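Cytochrome P450 CYP260B1 (Sorangium cellulosum, PDB 5HIW) is a bacterial haem-containing cytochrome P450 that binds protoporphyrin IX with its iron in a mainly helical fold carrying a smaller beta-rich region. Local coordinates at residues 61-66 / 278-283. Sequence-based numbering, arbitrary orientation.
Sequences RTYDTG and IVRFVE. With HEM (protoporphyrin IX containing Fe), chain B.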
loop_
_atom_site.group_PDB
_atom_site.type_symbol
_atom_site.label_atom_id
_atom_site.label_comp_id
_atom_site.label_asym_id
_atom_site.label_seq_id
_atom_site.Cartn_x
_atom_site.Cartn_y
_atom_site.Cartn_z
ATOM N N ARG A 61 10.375 -16.012 3.221
ATOM C CA ARG A 61 10.682 -16.539 4.566
ATOM C C ARG A 61 10.858 -15.435 5.606
ATOM O O ARG A 61 10.430 -15.591 6.752
ATOM C CB ARG A 61 11.974 -17.403 4.482
ATOM C CG ARG A 61 12.400 -18.047 5.818
ATOM C CD ARG A 61 13.783 -18.608 5.721
ATOM N NE ARG A 61 13.780 -19.761 4.876
ATOM C CZ ARG A 61 13.519 -21.000 5.308
ATOM N NH1 ARG A 61 13.215 -21.239 6.579
ATOM N NH2 ARG A 61 13.543 -21.996 4.453
ATOM N N THR A 62 11.402 -14.288 5.181
ATOM C CA THR A 62 11.706 -13.191 6.125
ATOM C C THR A 62 10.461 -12.627 6.738
ATOM O O THR A 62 10.496 -12.133 7.861
ATOM C CB THR A 62 12.502 -12.024 5.516
ATOM O OG1 THR A 62 11.717 -11.392 4.520
ATOM C CG2 THR A 62 13.807 -12.461 4.919
ATOM N N TYR A 63 9.320 -12.781 6.062
ATOM C CA TYR A 63 8.048 -12.272 6.586
ATOM C C TYR A 63 7.471 -13.190 7.641
ATOM O O TYR A 63 6.556 -12.788 8.322
ATOM C CB TYR A 63 6.933 -12.240 5.530
ATOM C CG TYR A 63 6.821 -11.096 4.542
ATOM C CD1 TYR A 63 6.288 -9.845 4.909
ATOM C CD2 TYR A 63 7.078 -11.318 3.192
ATOM C CE1 TYR A 63 6.142 -8.821 3.960
ATOM C CE2 TYR A 63 6.905 -10.318 2.239
ATOM C CZ TYR A 63 6.446 -9.071 2.615
ATOM O OH TYR A 63 6.270 -8.120 1.622
ATOM N N ASP A 64 7.938 -14.448 7.715
ATOM C CA ASP A 64 7.277 -15.528 8.521
ATOM C C ASP A 64 7.720 -15.531 9.990
ATOM O O ASP A 64 8.437 -16.432 10.450
ATOM C CB ASP A 64 7.576 -16.863 7.866
ATOM C CG ASP A 64 6.618 -17.950 8.245
ATOM O OD1 ASP A 64 5.607 -17.710 8.903
ATOM O OD2 ASP A 64 6.854 -19.099 7.794
ATOM N N THR A 65 7.236 -14.516 10.694
ATOM C CA THR A 65 7.652 -14.194 12.034
ATOM C C THR A 65 6.574 -13.349 12.719
ATOM O O THR A 65 5.763 -12.619 12.081
ATOM C CB THR A 65 9.004 -13.463 12.046
ATOM O OG1 THR A 65 9.461 -13.368 13.394
ATOM C CG2 THR A 65 8.863 -12.051 11.502
ATOM N N GLY A 66 6.554 -13.459 14.034
ATOM C CA GLY A 66 5.640 -12.693 14.828
ATOM C C GLY A 66 4.238 -12.916 14.387
ATOM O O GLY A 66 3.869 -14.047 14.072
ATOM N N ILE A 278 10.156 -4.273 -1.398
ATOM C CA ILE A 278 9.791 -5.464 -0.692
ATOM C C ILE A 278 11.020 -6.341 -0.580
ATOM O O ILE A 278 12.029 -6.160 -1.327
ATOM C CB ILE A 278 8.666 -6.261 -1.373
ATOM C CG1 ILE A 278 8.978 -6.437 -2.822
ATOM C CG2 ILE A 278 7.327 -5.602 -1.133
ATOM C CD1 ILE A 278 7.886 -7.116 -3.607
ATOM N N VAL A 279 10.915 -7.321 0.308
ATOM C CA VAL A 279 12.041 -8.083 0.678
ATOM C C VAL A 279 11.835 -9.583 0.311
ATOM O O VAL A 279 10.708 -10.082 0.346
ATOM C CB VAL A 279 12.240 -7.959 2.197
ATOM C CG1 VAL A 279 13.343 -8.886 2.611
ATOM C CG2 VAL A 279 12.526 -6.481 2.570
ATOM N N ARG A 280 12.921 -10.234 -0.116
ATOM C CA ARG A 280 13.000 -11.708 -0.354
ATOM C C ARG A 280 14.201 -12.345 0.370
ATOM O O ARG A 280 15.159 -11.634 0.749
ATOM C CB ARG A 280 13.086 -11.959 -1.848
ATOM C CG ARG A 280 11.851 -11.489 -2.666
ATOM C CD ARG A 280 10.691 -12.437 -2.373
ATOM N NE ARG A 280 9.453 -12.242 -3.101
ATOM C CZ ARG A 280 8.438 -11.437 -2.733
ATOM N NH1 ARG A 280 7.351 -11.379 -3.467
ATOM N NH2 ARG A 280 8.563 -10.646 -1.678
ATOM N N PHE A 281 14.102 -13.655 0.561
ATOM C CA PHE A 281 15.071 -14.508 1.282
ATOM C C PHE A 281 15.694 -15.418 0.245
ATOM O O PHE A 281 14.985 -16.044 -0.539
ATOM C CB PHE A 281 14.413 -15.311 2.369
ATOM C CG PHE A 281 15.401 -16.214 3.109
ATOM C CD1 PHE A 281 15.717 -17.480 2.597
ATOM C CD2 PHE A 281 16.107 -15.740 4.213
ATOM C CE1 PHE A 281 16.665 -18.296 3.208
ATOM C CE2 PHE A 281 17.039 -16.571 4.862
ATOM C CZ PHE A 281 17.327 -17.831 4.344
ATOM N N VAL A 282 17.044 -15.433 0.175
ATOM C CA VAL A 282 17.717 -16.186 -0.898
ATOM C C VAL A 282 17.935 -17.607 -0.393
ATOM O O VAL A 282 18.736 -17.810 0.507
ATOM C CB VAL A 282 19.031 -15.536 -1.280
ATOM C CG1 VAL A 282 19.674 -16.273 -2.383
ATOM C CG2 VAL A 282 18.787 -14.116 -1.724
ATOM N N GLU A 283 17.156 -18.544 -0.927
ATOM C CA GLU A 283 17.076 -19.904 -0.401
ATOM C C GLU A 283 18.282 -20.739 -0.874
ATOM O O GLU A 283 18.712 -21.624 -0.193
ATOM C CB GLU A 283 15.752 -20.551 -0.843
ATOM C CG GLU A 283 14.482 -19.986 -0.176
ATOM C CD GLU A 283 14.322 -20.351 1.278
ATOM O OE1 GLU A 283 15.083 -21.243 1.679
ATOM O OE2 GLU A 283 13.443 -19.796 2.040
HETATM C CHA HEM B . 0.668 -7.939 -1.127
HETATM C CHB HEM B . 1.253 -3.197 -2.026
HETATM C CHC HEM B . -3.265 -2.373 -0.634
HETATM C CHD HEM B . -3.424 -6.831 1.113
HETATM C C1A HEM B . 1.203 -6.759 -1.559
HETATM C C2A HEM B . 2.490 -6.587 -2.136
HETATM C C3A HEM B . 2.643 -5.257 -2.427
HETATM C C4A HEM B . 1.486 -4.584 -1.913
HETATM C CMA HEM B . 3.893 -4.603 -3.049
HETATM C CAA HEM B . 3.459 -7.701 -2.517
HETATM C CBA HEM B . 4.233 -8.165 -1.272
HETATM C CGA HEM B . 5.373 -9.062 -1.611
HETATM O O1A HEM B . 5.443 -9.595 -2.767
HETATM O O2A HEM B . 6.352 -9.132 -0.827
HETATM C C1B HEM B . 0.122 -2.560 -1.687
HETATM C C2B HEM B . -0.092 -1.168 -1.976
HETATM C C3B HEM B . -1.399 -0.946 -1.587
HETATM C C4B HEM B . -1.946 -2.189 -1.038
HETATM C CMB HEM B . 0.866 -0.096 -2.526
HETATM C CAB HEM B . -1.987 0.369 -1.666
HETATM C CBB HEM B . -3.047 0.842 -1.101
HETATM C C1C HEM B . -3.725 -3.541 -0.027
HETATM C C2C HEM B . -5.054 -3.658 0.490
HETATM C C3C HEM B . -5.083 -4.929 0.993
HETATM C C4C HEM B . -3.803 -5.537 0.828
HETATM C CMC HEM B . -6.035 -2.513 0.400
HETATM C CAC HEM B . -6.217 -5.622 1.637
HETATM C CBC HEM B . -7.466 -5.320 1.312
HETATM C C1D HEM B . -2.293 -7.462 0.607
HETATM C C2D HEM B . -2.079 -8.907 0.887
HETATM C C3D HEM B . -0.943 -9.223 0.278
HETATM C C4D HEM B . -0.496 -7.991 -0.391
HETATM C CMD HEM B . -2.913 -9.820 1.766
HETATM C CAD HEM B . -0.276 -10.604 0.169
HETATM C CBD HEM B . -0.758 -11.256 -1.113
HETATM C CGD HEM B . -0.187 -12.666 -1.318
HETATM O O1D HEM B . 0.878 -13.056 -0.748
HETATM O O2D HEM B . -0.769 -13.493 -2.097
HETATM N NA HEM B . 0.594 -5.490 -1.455
HETATM N NB HEM B . -1.032 -3.126 -1.265
HETATM N NC HEM B . -3.015 -4.651 0.112
HETATM N ND HEM B . -1.297 -6.946 -0.153
HETATM FE FE HEM B . -1.184 -5.094 -0.725
HETATM O O HOH W 1 10.005 -11.832 2.463
HETATM O O HOH W 2 -0.200 -4.609 1.291
#
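Arg61 lies over the ring of Phe281 and reaches on to Glu283, joining the 3-10 turn 61-63 to strand 277-282 of the mixed beta sheet in this cytochrome P450 fold. The Arg61 chain can be followed outward. Its CB touches both CB of Phe281 and OE2 of Glu283; CG is anti to the backbone N (chi1 -179°) and the chain stays extended at chi2, which brings CD over the ring centre in a CH-pi contact, 3.6 Å from the Phe281 centroid. A bend at chi3 follows. NE, still above the same face, donates to Glu283 OE2 at 2.9 Å, on the syn side of the carboxylate but 21° out of its plane. NH2 gives a longer bond of 3.3 Å to OE1 of Glu283 and a weak one to OE2, completing a side-on salt bridge. Glu283 OE2 is also hydrogen-bonded to Ser59 OG, which ties the carboxylate to the neighbouring strand 58-59.

Thr62 bridges the middle: its CG2 meets the edge of the Phe281 ring, while OG1 touches Val279 CG1 at 3.5 Å and shares a water with the carbonyl O of Val279, to which the water donates.

At the haem end the two segments converge on one propionate. Haem O2A lies at the edge of the Tyr63 ring, in its plane, where Tyr63 OH, in one of two modelled conformers, donates to it at 2.7 Å. Ile278 CD1 packs against the same carboxylate. Val279 O lies almost in the Arg280 guanidinium plane and accepts from NH2, which stands above the carbonyl plane; this bond should help fix the rotation of the group. Arg280 faces the propionate edge-on, NH1 donating to haem O1A at 2.7 Å and NH2 to O2A, both nearly straight at 173°.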